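Local coordinates for ABC transporter, substrate binding protein (Polyamine) (Agrobacterium tumefaciens, PDB 4EUO) that binds gamma-aminobutyric acid (GABA) selectively as the periplasmic substrate-binding protein of an ABC transporter, probably handing it on for uptake, at residues D58-Y63 and F99-V104; D62-A67 and S227-K232; K136-G141 and N295-H300; A146-G151 and Q220-A225; D255-T258 and A263-N266. All coordinates share one frame; numbering follows the deposited sequence.

Contact 1: D58-Y63 and F99-V104; sequences DVEGDY and FYYSFV. With ABU (gamma-amino-butanoic acid), chain E.
D58 meets F99 where its carboxylate comes up to the rim of the phenyl ring: OD2 lies 3.4 Å from F99 CE2, close to the ring plane, with the two flat groups turned 36° apart. An acidic oxygen suits the slightly positive C-H edge better than the electron-rich face, and D58 is fixed there by bonds to S98 and Q16 at OD2 and to W8 at OD1. F99 carries CG between its backbone N and carbonyl carbon (chi1 61°), which sends the ring toward the bound gamma-amino-butanoic acid and leaves CZ 3.6 Å from CG of the ligand, again at the ring edge. Y101 offers a face instead: CD of the ligand sits 3.8 Å above the plane of its ring, displaced from the ring centre. Two aromatic side chains thus wrap a methylene chain closely, a task for which their hydrophobic surfaces are well fitted.

Toward E60 the packing opens and water takes over. E60 CG stays 4.3 Å from Y101 OH, and one water links the carboxylate, phenol and amine: it donates to E60 OE2 at 2.7 Å, accepts from ligand N at 3.0 Å and bonds Y101 OH. A second water joins Y101 OH to the backbone N of G61, just after the N-cap residue E60. The E60 carboxylate is also bound by Y40 and Y135. With an acidic group so near the amine, the pocket probably favours the ammonium form of the ligand, and the aromatic walls are consistent with selection for an apolar linker.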
# COMPACT_ATOMS: atom_id res chain seq x y z
N ASP A 58 -0.83 -2.67 10.05
CA ASP A 58 -0.57 -1.80 8.91
C ASP A 58 -1.71 -2.07 7.90
O ASP A 58 -1.90 -3.20 7.43
CB ASP A 58 0.80 -2.17 8.33
CG ASP A 58 1.20 -1.34 7.14
OD1 ASP A 58 0.40 -1.27 6.18
OD2 ASP A 58 2.28 -0.75 7.18
N VAL A 59 -2.47 -1.00 7.61
CA VAL A 59 -3.64 -1.10 6.73
C VAL A 59 -3.54 -0.08 5.62
O VAL A 59 -2.76 0.86 5.68
CB VAL A 59 -4.96 -0.88 7.54
CG1 VAL A 59 -5.14 -1.93 8.62
CG2 VAL A 59 -5.01 0.53 8.13
N GLU A 60 -4.44 -0.20 4.62
CA GLU A 60 -4.53 0.84 3.60
C GLU A 60 -5.19 2.08 4.18
O GLU A 60 -6.14 1.96 4.99
CB GLU A 60 -5.31 0.29 2.40
CG GLU A 60 -4.44 -0.71 1.62
CD GLU A 60 -5.20 -1.79 0.88
OE1 GLU A 60 -6.26 -2.25 1.36
OE2 GLU A 60 -4.68 -2.25 -0.15
N GLY A 61 -4.76 3.26 3.73
CA GLY A 61 -5.27 4.50 4.33
C GLY A 61 -6.76 4.74 4.14
O GLY A 61 -7.39 5.37 5.01
N ASP A 62 -7.35 4.26 3.05
CA ASP A 62 -8.78 4.46 2.86
C ASP A 62 -9.59 3.62 3.85
O ASP A 62 -10.61 4.06 4.37
CB ASP A 62 -9.19 4.18 1.41
CG ASP A 62 -9.08 2.72 1.03
OD1 ASP A 62 -7.94 2.19 1.05
OD2 ASP A 62 -10.12 2.11 0.76
N TYR A 63 -9.10 2.40 4.13
CA TYR A 63 -9.71 1.57 5.15
C TYR A 63 -9.56 2.27 6.52
O TYR A 63 -10.57 2.44 7.25
CB TYR A 63 -9.06 0.18 5.19
CG TYR A 63 -9.49 -0.61 6.41
CD1 TYR A 63 -10.66 -1.37 6.39
CD2 TYR A 63 -8.74 -0.57 7.59
CE1 TYR A 63 -11.06 -2.10 7.51
CE2 TYR A 63 -9.14 -1.30 8.72
CZ TYR A 63 -10.28 -2.06 8.66
OH TYR A 63 -10.65 -2.78 9.78
N PHE A 99 3.58 4.44 5.71
CA PHE A 99 4.50 4.70 4.62
C PHE A 99 3.72 5.19 3.42
O PHE A 99 2.49 4.94 3.36
CB PHE A 99 5.38 3.50 4.23
CG PHE A 99 4.62 2.28 3.75
CD1 PHE A 99 4.36 2.08 2.39
CD2 PHE A 99 4.19 1.31 4.64
CE1 PHE A 99 3.68 0.94 1.94
CE2 PHE A 99 3.51 0.18 4.20
CZ PHE A 99 3.26 0.00 2.86
N TYR A 100 4.42 5.84 2.49
CA TYR A 100 3.82 6.41 1.30
C TYR A 100 4.33 5.62 0.12
O TYR A 100 5.53 5.31 0.03
CB TYR A 100 4.20 7.90 1.27
CG TYR A 100 3.64 8.72 0.14
CD1 TYR A 100 2.40 9.33 0.25
CD2 TYR A 100 4.41 9.01 -0.99
CE1 TYR A 100 1.92 10.19 -0.74
CE2 TYR A 100 3.92 9.85 -2.00
CZ TYR A 100 2.69 10.46 -1.85
OH TYR A 100 2.24 11.35 -2.80
N TYR A 101 3.44 5.24 -0.81
CA TYR A 101 3.84 4.36 -1.89
C TYR A 101 3.17 4.72 -3.18
O TYR A 101 2.25 5.54 -3.20
CB TYR A 101 3.50 2.89 -1.52
CG TYR A 101 2.03 2.56 -1.43
CD1 TYR A 101 1.33 2.09 -2.54
CD2 TYR A 101 1.33 2.70 -0.23
CE1 TYR A 101 -0.03 1.77 -2.45
CE2 TYR A 101 -0.02 2.40 -0.13
CZ TYR A 101 -0.69 1.92 -1.24
OH TYR A 101 -2.02 1.57 -1.18
N SER A 102 3.56 4.03 -4.26
CA SER A 102 2.91 4.19 -5.54
C SER A 102 2.58 2.85 -6.15
O SER A 102 3.31 1.88 -5.94
CB SER A 102 3.86 4.84 -6.55
OG SER A 102 4.10 6.18 -6.16
N PHE A 103 1.51 2.82 -6.94
CA PHE A 103 1.30 1.77 -7.91
C PHE A 103 2.08 2.20 -9.16
O PHE A 103 1.91 3.34 -9.63
CB PHE A 103 -0.16 1.59 -8.28
CG PHE A 103 -0.94 0.98 -7.16
CD1 PHE A 103 -0.87 -0.39 -6.92
CD2 PHE A 103 -1.72 1.76 -6.34
CE1 PHE A 103 -1.59 -0.95 -5.85
CE2 PHE A 103 -2.43 1.20 -5.28
CZ PHE A 103 -2.38 -0.16 -5.06
N VAL A 104 2.93 1.33 -9.66
CA VAL A 104 3.78 1.55 -10.83
C VAL A 104 3.61 0.42 -11.79
O VAL A 104 3.04 -0.64 -11.47
CB VAL A 104 5.26 1.65 -10.40
CG1 VAL A 104 5.47 2.85 -9.47
CG2 VAL A 104 5.72 0.36 -9.70
N ABU E . -0.86 -1.46 1.01
CD ABU E . 0.51 -1.41 0.48
CB ABU E . 1.30 -2.64 0.87
CG ABU E . 2.68 -2.53 0.33
C ABU E . 3.56 -3.75 0.52
O ABU E . 4.65 -3.84 -0.24
OXT ABU E . 3.23 -4.75 1.29
O HOH W 1 -2.65 -1.06 -1.39
O HOH W 2 -3.34 2.58 0.86

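Contact 2: D62-A67 and S227-K232; sequences DYAAQA and SLVVPK
The helix bearing A64, which meets S227 and V229, has two flat groups, the Y63 ring and the Q66 amide, and both stay on the helix without touching the strand. The Y63 ring carries A67 CB over one face, 3.6 Å above the plane and nearer the ring's border than its middle, and it also stacks with the ring of Y40. The Q66 amide points an N-H at the carbonyl of Y63. This is a helix lying on a beta sheet, as in the alpha/beta lobes of periplasmic binding proteins: helix 61-67 follows directly from strand 56-60 and settles against that strand and its antiparallel neighbour 215-229.

The touch itself is small and made without polar bonds: a methyl against a hydroxyl and a valine branch. A64 directs its methyl at the strand, where CB lies 3.6 Å from S227 OG and 4.0 Å from V229 CG1. Alanine fits because a short side chain lets the helix come close, with the CA atoms of A64 and S227 only 6.5 Å apart. S227 is compact enough to sit beneath it, and the branched V229 fills the flank with CG1, placed beside its own backbone N (chi1 -60°). Both strand residues turn to the helix, whereas L228 between them faces the other way, onto helix 237-247. V59 of the adjoining strand also packs on A64, so the methyl rests on two strands.

Q66 folds back over its own backbone, and its OE1 bonds K70. Y63 O accepts from both Q66 N and Q66 NE2; the NE2 bond is 3.1 Å long, nearly straight at 171°, and enters on a lone pair in the carbonyl plane.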
# COMPACT_ATOMS: atom_id res chain seq x y z
N ASP A 62 -7.35 4.26 3.05
CA ASP A 62 -8.78 4.46 2.86
C ASP A 62 -9.59 3.62 3.85
O ASP A 62 -10.61 4.06 4.37
CB ASP A 62 -9.19 4.18 1.41
CG ASP A 62 -9.08 2.72 1.03
OD1 ASP A 62 -7.94 2.19 1.05
OD2 ASP A 62 -10.12 2.11 0.76
N TYR A 63 -9.10 2.40 4.13
CA TYR A 63 -9.71 1.57 5.15
C TYR A 63 -9.56 2.27 6.52
O TYR A 63 -10.57 2.44 7.25
CB TYR A 63 -9.06 0.18 5.19
CG TYR A 63 -9.49 -0.61 6.41
CD1 TYR A 63 -10.66 -1.37 6.39
CD2 TYR A 63 -8.74 -0.57 7.59
CE1 TYR A 63 -11.06 -2.10 7.51
CE2 TYR A 63 -9.14 -1.30 8.72
CZ TYR A 63 -10.28 -2.06 8.66
OH TYR A 63 -10.65 -2.78 9.78
N ALA A 64 -8.34 2.76 6.86
CA ALA A 64 -8.11 3.41 8.17
C ALA A 64 -9.05 4.57 8.39
O ALA A 64 -9.52 4.75 9.53
CB ALA A 64 -6.68 3.93 8.22
N ALA A 65 -9.31 5.38 7.36
CA ALA A 65 -10.10 6.60 7.49
C ALA A 65 -11.57 6.33 7.70
O ALA A 65 -12.30 7.27 8.07
CB ALA A 65 -9.86 7.53 6.31
N GLN A 66 -12.04 5.12 7.46
CA GLN A 66 -13.44 4.84 7.74
C GLN A 66 -13.68 3.78 8.80
O GLN A 66 -14.83 3.60 9.20
CB GLN A 66 -14.21 4.58 6.45
CG GLN A 66 -13.65 3.44 5.65
CD GLN A 66 -14.19 2.11 6.02
OE1 GLN A 66 -15.36 1.80 5.77
NE2 GLN A 66 -13.33 1.26 6.61
N ALA A 67 -12.65 3.09 9.27
CA ALA A 67 -12.85 1.99 10.22
C ALA A 67 -13.14 2.47 11.66
O ALA A 67 -13.83 1.76 12.39
CB ALA A 67 -11.65 1.03 10.18
N SER A 227 -1.42 3.06 6.72
CA SER A 227 -1.58 3.63 8.04
C SER A 227 -1.32 2.58 9.09
O SER A 227 -1.45 1.38 8.82
CB SER A 227 -3.02 4.09 8.22
OG SER A 227 -3.38 5.00 7.19
N LEU A 228 -1.03 3.05 10.31
CA LEU A 228 -0.97 2.15 11.48
C LEU A 228 -2.19 2.43 12.33
O LEU A 228 -2.55 3.59 12.57
CB LEU A 228 0.29 2.38 12.32
CG LEU A 228 1.59 2.14 11.58
CD1 LEU A 228 2.77 2.39 12.50
CD2 LEU A 228 1.67 0.71 10.97
N VAL A 229 -2.88 1.33 12.71
CA VAL A 229 -4.08 1.36 13.53
C VAL A 229 -3.99 0.33 14.63
O VAL A 229 -3.16 -0.58 14.58
CB VAL A 229 -5.35 1.16 12.68
CG1 VAL A 229 -5.46 2.24 11.62
CG2 VAL A 229 -5.38 -0.23 12.03
N VAL A 230 -4.88 0.50 15.62
CA VAL A 230 -4.94 -0.39 16.77
C VAL A 230 -6.34 -0.95 16.87
O VAL A 230 -7.28 -0.22 17.12
CB VAL A 230 -4.59 0.41 18.05
CG1 VAL A 230 -4.71 -0.50 19.28
CG2 VAL A 230 -3.20 1.00 17.96
N PRO A 231 -6.52 -2.26 16.63
CA PRO A 231 -7.88 -2.81 16.69
C PRO A 231 -8.55 -2.63 18.06
O PRO A 231 -7.90 -2.81 19.09
CB PRO A 231 -7.70 -4.29 16.35
CG PRO A 231 -6.45 -4.30 15.51
CD PRO A 231 -5.55 -3.27 16.18
N LYS A 232 -9.84 -2.32 18.04
CA LYS A 232 -10.62 -2.11 19.26
C LYS A 232 -10.68 -3.40 20.08
O LYS A 232 -11.17 -4.43 19.61
CB LYS A 232 -12.03 -1.68 18.87
CG LYS A 232 -12.87 -1.27 20.11
CD LYS A 232 -13.96 -0.27 19.80
CE LYS A 232 -14.51 0.39 21.04
NZ LYS A 232 -13.63 1.49 21.52

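Contact 3: K136-G141 and N295-H300; sequences KWSAPG and NYWAQH
The irregular segment 136-141 passes nearest to helix 294-299 at P140 and W297, whose CA atoms are 7.0 Å apart, and the indole of W297 bridges that gap. W297 points at the loop and presents one face to it. P140 slides across this face: its CG stands 3.4 Å from the centroid of the five-membered ring, only 11° off the ring normal, a CH-pi contact of textbook geometry. The A139-P140 peptide lies over the same face, with P140 N 3.4 Å above the plane over the centre of the ring system and A139 C above its outer part, 3.4 Å from W297 CH2.

Proline suits this place because its compact, rigid ring lays CG, CD and CA on the flat indole; of these, CA and CD are bonded to the nitrogen. At the edge, S138 brings OG into the indole plane, 3.7 Å from W297 CZ3; with OG anti to the backbone N (chi1 -173°) the hydroxyl swings round to the rim instead of the face. G141 follows with a positive phi that glycine adopts easily, and it is the N-cap residue of helix 142-149.

The polar end of the indole is not left to the loop. E144, early in that helix, accepts W297 NE1 with OE2 and G141 N with OE1, so a single carboxylate ties the tryptophan to the helix start. D62 of helix 61-67 also packs on both P140 and W297. The whole is a proline-tryptophan CH-pi contact, which here fastens a loop leading into a helix onto another helix.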
# COMPACT_ATOMS: atom_id res chain seq x y z
N LYS A 136 -6.18 -7.59 -6.75
CA LYS A 136 -7.47 -8.22 -6.70
C LYS A 136 -8.53 -7.49 -5.92
O LYS A 136 -9.74 -7.55 -6.26
CB LYS A 136 -7.28 -9.62 -6.09
CG LYS A 136 -8.52 -10.52 -6.14
CD LYS A 136 -8.13 -11.93 -5.69
CE LYS A 136 -9.31 -12.86 -5.52
NZ LYS A 136 -10.07 -13.03 -6.79
N TRP A 137 -8.13 -6.87 -4.81
CA TRP A 137 -9.07 -6.37 -3.81
C TRP A 137 -9.51 -4.96 -4.05
O TRP A 137 -8.76 -4.15 -4.61
CB TRP A 137 -8.48 -6.53 -2.40
CG TRP A 137 -7.96 -7.91 -2.11
CD1 TRP A 137 -6.67 -8.28 -1.87
CD2 TRP A 137 -8.73 -9.12 -2.11
NE1 TRP A 137 -6.59 -9.64 -1.69
CE2 TRP A 137 -7.84 -10.18 -1.85
CE3 TRP A 137 -10.09 -9.41 -2.28
CZ2 TRP A 137 -8.26 -11.52 -1.77
CZ3 TRP A 137 -10.51 -10.74 -2.22
CH2 TRP A 137 -9.59 -11.77 -1.96
N SER A 138 -10.74 -4.63 -3.64
CA SER A 138 -11.26 -3.29 -3.82
C SER A 138 -10.43 -2.29 -3.05
O SER A 138 -10.39 -2.32 -1.81
CB SER A 138 -12.71 -3.21 -3.37
OG SER A 138 -13.22 -1.92 -3.70
N ALA A 139 -9.75 -1.39 -3.78
CA ALA A 139 -8.88 -0.40 -3.14
C ALA A 139 -8.48 0.60 -4.20
O ALA A 139 -8.41 0.24 -5.38
CB ALA A 139 -7.61 -1.08 -2.61
N PRO A 140 -8.12 1.82 -3.82
CA PRO A 140 -7.61 2.77 -4.80
C PRO A 140 -6.51 2.19 -5.67
O PRO A 140 -5.63 1.45 -5.18
CB PRO A 140 -7.02 3.90 -3.93
CG PRO A 140 -7.87 3.88 -2.67
CD PRO A 140 -8.16 2.40 -2.47
N GLY A 141 -6.59 2.48 -6.97
CA GLY A 141 -5.51 2.13 -7.89
C GLY A 141 -5.95 1.64 -9.25
O GLY A 141 -5.66 2.27 -10.28
N ASN A 295 -9.42 9.66 0.95
CA ASN A 295 -10.58 10.16 1.69
C ASN A 295 -11.85 9.97 0.87
O ASN A 295 -12.89 9.56 1.40
CB ASN A 295 -10.36 11.61 2.06
CG ASN A 295 -9.31 11.75 3.14
OD1 ASN A 295 -8.43 12.61 3.06
ND2 ASN A 295 -9.37 10.87 4.14
N TYR A 296 -11.76 10.17 -0.43
CA TYR A 296 -12.89 9.92 -1.31
C TYR A 296 -13.28 8.45 -1.23
O TYR A 296 -14.46 8.10 -1.06
CB TYR A 296 -12.53 10.26 -2.77
CG TYR A 296 -13.64 9.92 -3.73
CD1 TYR A 296 -14.66 10.83 -3.98
CD2 TYR A 296 -13.67 8.69 -4.39
CE1 TYR A 296 -15.70 10.51 -4.84
CE2 TYR A 296 -14.71 8.36 -5.24
CZ TYR A 296 -15.72 9.27 -5.47
OH TYR A 296 -16.74 8.93 -6.30
N TRP A 297 -12.29 7.55 -1.31
CA TRP A 297 -12.55 6.13 -1.19
C TRP A 297 -13.13 5.80 0.20
O TRP A 297 -14.09 5.02 0.28
CB TRP A 297 -11.27 5.33 -1.45
CG TRP A 297 -11.07 5.02 -2.91
CD1 TRP A 297 -10.56 5.84 -3.87
CD2 TRP A 297 -11.35 3.77 -3.54
NE1 TRP A 297 -10.49 5.17 -5.07
CE2 TRP A 297 -10.95 3.89 -4.89
CE3 TRP A 297 -11.80 2.53 -3.07
CZ2 TRP A 297 -11.03 2.82 -5.78
CZ3 TRP A 297 -11.86 1.47 -3.94
CH2 TRP A 297 -11.49 1.61 -5.28
N ALA A 298 -12.60 6.39 1.27
CA ALA A 298 -13.11 6.09 2.62
C ALA A 298 -14.61 6.45 2.69
O ALA A 298 -15.38 5.69 3.26
CB ALA A 298 -12.36 6.91 3.64
N GLN A 299 -15.01 7.56 2.06
CA GLN A 299 -16.42 8.04 2.12
C GLN A 299 -17.35 7.14 1.32
O GLN A 299 -18.57 7.16 1.57
CB GLN A 299 -16.52 9.48 1.59
CG GLN A 299 -15.85 10.52 2.47
CD GLN A 299 -15.91 11.95 1.92
OE1 GLN A 299 -14.92 12.69 1.91
NE2 GLN A 299 -17.05 12.40 1.44
N HIS A 300 -16.83 6.38 0.35
CA HIS A 300 -17.65 5.56 -0.54
C HIS A 300 -17.16 4.11 -0.52
O HIS A 300 -17.43 3.34 -1.44
CB HIS A 300 -17.50 6.10 -1.99
CG HIS A 300 -17.82 7.57 -2.15
ND1 HIS A 300 -19.08 8.03 -2.52
CD2 HIS A 300 -17.01 8.63 -1.99
CE1 HIS A 300 -18.98 9.36 -2.55
NE2 HIS A 300 -17.75 9.77 -2.24

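Contact 4: A146-G151 and Q220-A225; sequences ALLADG and QNITAA
L148 and I222 reach each other through similar torsions: L148 CG and I222 CG1 each lie beside the backbone N (chi1 -64° and -60°), and the chains run outward to end tip to tip, with L148 CD1 4.1 Å from I222 CD1. Two branched aliphatic side chains make an apolar contact here. Q220 travels the opposite way along L148, its chain extended beyond CG, and the amide end comes alongside, NE2 lying 3.8 Å from L148 CD2. The long glutamine suits a partly exposed border, since its amide lies along leucine and still reaches a water.

That water completes the border. It donates to L148 O at 2.8 Å and accepts from Q220 NE2 at 3.1 Å, joining the last turn of the helix to the corner at Q220. L148 O also receives G151 N, 3.0 Å away, as part of a Schellman motif that closes helix 142-149; the positive phi of G151, easy for glycine, permits it. Q220 itself has a positive phi where the chain changes direction.

Among its neighbours, the contact places the end of helix 142-149 against one side of strand 215-229. V290 of strand 289-291 touches both L148 and Q220, I222 is bonded through its backbone to F103 of strand 96-107, and helix 162-170 packs against A146, L147 and A149.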
# COMPACT_ATOMS: atom_id res chain seq x y z
N ALA A 146 -7.36 2.45 -14.97
CA ALA A 146 -8.23 2.23 -16.14
C ALA A 146 -8.72 3.58 -16.69
O ALA A 146 -8.73 3.77 -17.92
CB ALA A 146 -9.42 1.38 -15.72
N LEU A 147 -9.09 4.51 -15.82
CA LEU A 147 -9.58 5.81 -16.26
C LEU A 147 -8.46 6.59 -16.92
O LEU A 147 -8.70 7.21 -17.99
CB LEU A 147 -10.19 6.56 -15.08
CG LEU A 147 -11.52 5.98 -14.59
CD1 LEU A 147 -11.84 6.43 -13.19
CD2 LEU A 147 -12.67 6.31 -15.56
N LEU A 148 -7.25 6.56 -16.36
CA LEU A 148 -6.10 7.24 -16.97
C LEU A 148 -5.79 6.62 -18.31
O LEU A 148 -5.52 7.37 -19.26
CB LEU A 148 -4.87 7.16 -16.08
CG LEU A 148 -4.98 7.89 -14.73
CD1 LEU A 148 -3.93 7.38 -13.76
CD2 LEU A 148 -4.90 9.41 -14.90
N ALA A 149 -5.84 5.30 -18.43
CA ALA A 149 -5.58 4.61 -19.69
C ALA A 149 -6.63 5.00 -20.72
O ALA A 149 -6.33 4.98 -21.92
CB ALA A 149 -5.62 3.12 -19.46
N ASP A 150 -7.85 5.35 -20.26
CA ASP A 150 -8.97 5.75 -21.12
C ASP A 150 -8.97 7.26 -21.40
O ASP A 150 -9.96 7.76 -21.94
CB ASP A 150 -10.31 5.29 -20.54
CG ASP A 150 -11.42 5.23 -21.57
OD1 ASP A 150 -11.15 4.75 -22.71
OD2 ASP A 150 -12.55 5.55 -21.21
N GLY A 151 -7.92 7.96 -21.02
CA GLY A 151 -7.78 9.37 -21.38
C GLY A 151 -8.22 10.39 -20.35
O GLY A 151 -8.09 11.59 -20.62
N GLN A 220 2.75 8.44 -14.71
CA GLN A 220 1.44 8.56 -14.05
C GLN A 220 1.34 7.59 -12.85
O GLN A 220 0.28 7.05 -12.57
CB GLN A 220 0.25 8.37 -15.00
CG GLN A 220 0.22 9.40 -16.14
CD GLN A 220 -0.95 9.10 -17.02
OE1 GLN A 220 -1.10 8.01 -17.57
NE2 GLN A 220 -1.86 10.06 -17.14
N ASN A 221 2.45 7.37 -12.15
CA ASN A 221 2.41 6.46 -10.97
C ASN A 221 1.34 6.98 -10.02
O ASN A 221 1.17 8.19 -9.88
CB ASN A 221 3.77 6.35 -10.34
CG ASN A 221 4.26 7.59 -9.64
OD1 ASN A 221 4.05 7.77 -8.42
ND2 ASN A 221 5.00 8.47 -10.37
N ILE A 222 0.61 6.06 -9.37
CA ILE A 222 -0.54 6.43 -8.55
C ILE A 222 -0.17 6.29 -7.10
O ILE A 222 0.10 5.17 -6.62
CB ILE A 222 -1.73 5.57 -8.93
CG1 ILE A 222 -2.10 5.74 -10.42
CG2 ILE A 222 -2.93 5.87 -8.00
CD1 ILE A 222 -3.00 4.59 -10.90
N THR A 223 -0.16 7.41 -6.36
CA THR A 223 0.26 7.37 -4.96
C THR A 223 -0.88 7.10 -4.01
O THR A 223 -2.05 7.39 -4.28
CB THR A 223 0.91 8.69 -4.51
OG1 THR A 223 -0.06 9.73 -4.56
CG2 THR A 223 2.06 9.07 -5.37
N ALA A 224 -0.52 6.51 -2.86
CA ALA A 224 -1.42 6.26 -1.75
C ALA A 224 -0.54 6.05 -0.52
O ALA A 224 0.68 6.17 -0.61
CB ALA A 224 -2.32 5.05 -2.03
N ALA A 225 -1.16 5.81 0.64
CA ALA A 225 -0.36 5.57 1.83
C ALA A 225 -1.02 4.51 2.66
O ALA A 225 -2.25 4.37 2.65
CB ALA A 225 -0.18 6.85 2.65
O HOH W 3 -4.52 9.94 -18.63

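Contact 5: D255-T258 and A263-N266; sequences DMAT and APVN
M256 leans over A263 and P264 while its helical neighbour A257 presses on the proline directly. From CB, the methionine chain starts with CG anti to the backbone N (chi1 174°), and neither CB nor CG meets the loop. The chain then bends at chi2 (-81°) and chi3 (-58°). SD of M256 comes 3.8 Å from CB of F99, an aromatic residue of the ligand pocket. The terminal CE turns back toward the loop, ending 4.0 Å from A263 O and 4.1 Å from P264 CA. On the strand, M256 CE lies 3.6 Å from F99 CB. The side chain as a whole also packs on A19 and W20 of helix 10-28. A flexible, unbranched side chain is apt for this, because its bends let one methyl fill the angle between helix, loop and strand.

A257 needs no such reach. The CA atoms of A257 and A263 are 5.4 Å apart, and a bare methyl fits the space between the backbones: A257 CB lies 3.8 Å from P264 CD. Proline suits the site in turn, offering ring C-H groups to the methyl and having no N-H to satisfy against this apolar surface. The following residue is held by polar means, V265 N bonding to Q253 OE1 from an earlier turn of the helix.

The chain therefore folds back on helix 250-260 soon after leaving it. The returning loop also meets strand 96-107, where A263 exchanges a backbone bond with Y100 and V265 packs on the same tyrosine; helix 10-28 closes the methionine side.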
# COMPACT_ATOMS: atom_id res chain seq x y z
N ASP A 255 14.72 4.35 8.28
CA ASP A 255 15.19 2.97 8.13
C ASP A 255 14.20 2.11 7.37
O ASP A 255 14.62 1.33 6.52
CB ASP A 255 15.54 2.35 9.49
CG ASP A 255 16.73 3.03 10.19
OD1 ASP A 255 17.42 3.85 9.54
OD2 ASP A 255 16.88 2.83 11.39
N MET A 256 12.90 2.31 7.58
CA MET A 256 11.87 1.57 6.83
C MET A 256 12.01 1.95 5.35
O MET A 256 11.98 1.10 4.47
CB MET A 256 10.50 1.96 7.40
CG MET A 256 9.30 1.39 6.63
SD MET A 256 8.89 2.33 5.13
CE MET A 256 8.60 3.97 5.81
N ALA A 257 12.17 3.26 5.07
CA ALA A 257 12.24 3.70 3.68
C ALA A 257 13.48 3.17 2.96
O ALA A 257 13.41 2.69 1.83
CB ALA A 257 12.23 5.23 3.65
N THR A 258 14.63 3.25 3.64
CA THR A 258 15.87 2.74 3.07
C THR A 258 15.73 1.25 2.75
O THR A 258 16.23 0.81 1.71
CB THR A 258 17.00 2.96 4.09
OG1 THR A 258 17.16 4.36 4.28
CG2 THR A 258 18.34 2.35 3.64
N ALA A 263 8.33 5.71 0.66
CA ALA A 263 8.69 7.01 1.22
C ALA A 263 8.26 7.10 2.67
O ALA A 263 7.22 6.58 3.08
CB ALA A 263 8.06 8.13 0.41
N PRO A 264 9.07 7.80 3.50
CA PRO A 264 8.69 7.98 4.90
C PRO A 264 7.54 8.96 5.06
O PRO A 264 7.29 9.81 4.18
CB PRO A 264 9.97 8.49 5.54
CG PRO A 264 10.72 9.14 4.44
CD PRO A 264 10.34 8.47 3.16
N VAL A 265 6.86 8.86 6.20
CA VAL A 265 5.74 9.70 6.60
C VAL A 265 6.02 10.44 7.90
O VAL A 265 5.12 10.80 8.64
CB VAL A 265 4.38 8.95 6.58
CG1 VAL A 265 3.97 8.67 5.11
CG2 VAL A 265 4.48 7.65 7.37
N ASN A 266 7.32 10.71 8.12
CA ASN A 266 7.83 11.59 9.17
C ASN A 266 8.61 12.63 8.37
O ASN A 266 9.46 12.26 7.54
CB ASN A 266 8.70 10.88 10.17
CG ASN A 266 9.14 11.82 11.28
OD1 ASN A 266 9.80 12.84 11.01
ND2 ASN A 266 8.78 11.53 12.52

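In the fold
Contact 1 is the hub, its centre about 3 Å from that of the chain. Its strands 56-60 and 96-107 both neighbour strand 215-229, which also serves contacts 2 and 4, their centres about 24 Å apart. Contacts 1 and 2 share helix 61-67, which also touches contact 3; the centres of contacts 1 and 3 are about 11 Å apart. Contacts 3 and 5 stand on opposite sides of the chain's centre, centres about 23 Å apart. Along the chain, contact 4 is nested within both contact 2 and contact 3, while contacts 2 and 3 interleave. Contact 1 holds part of the GABA site, and the others join the surrounding helices and loops to the sheet and to one another.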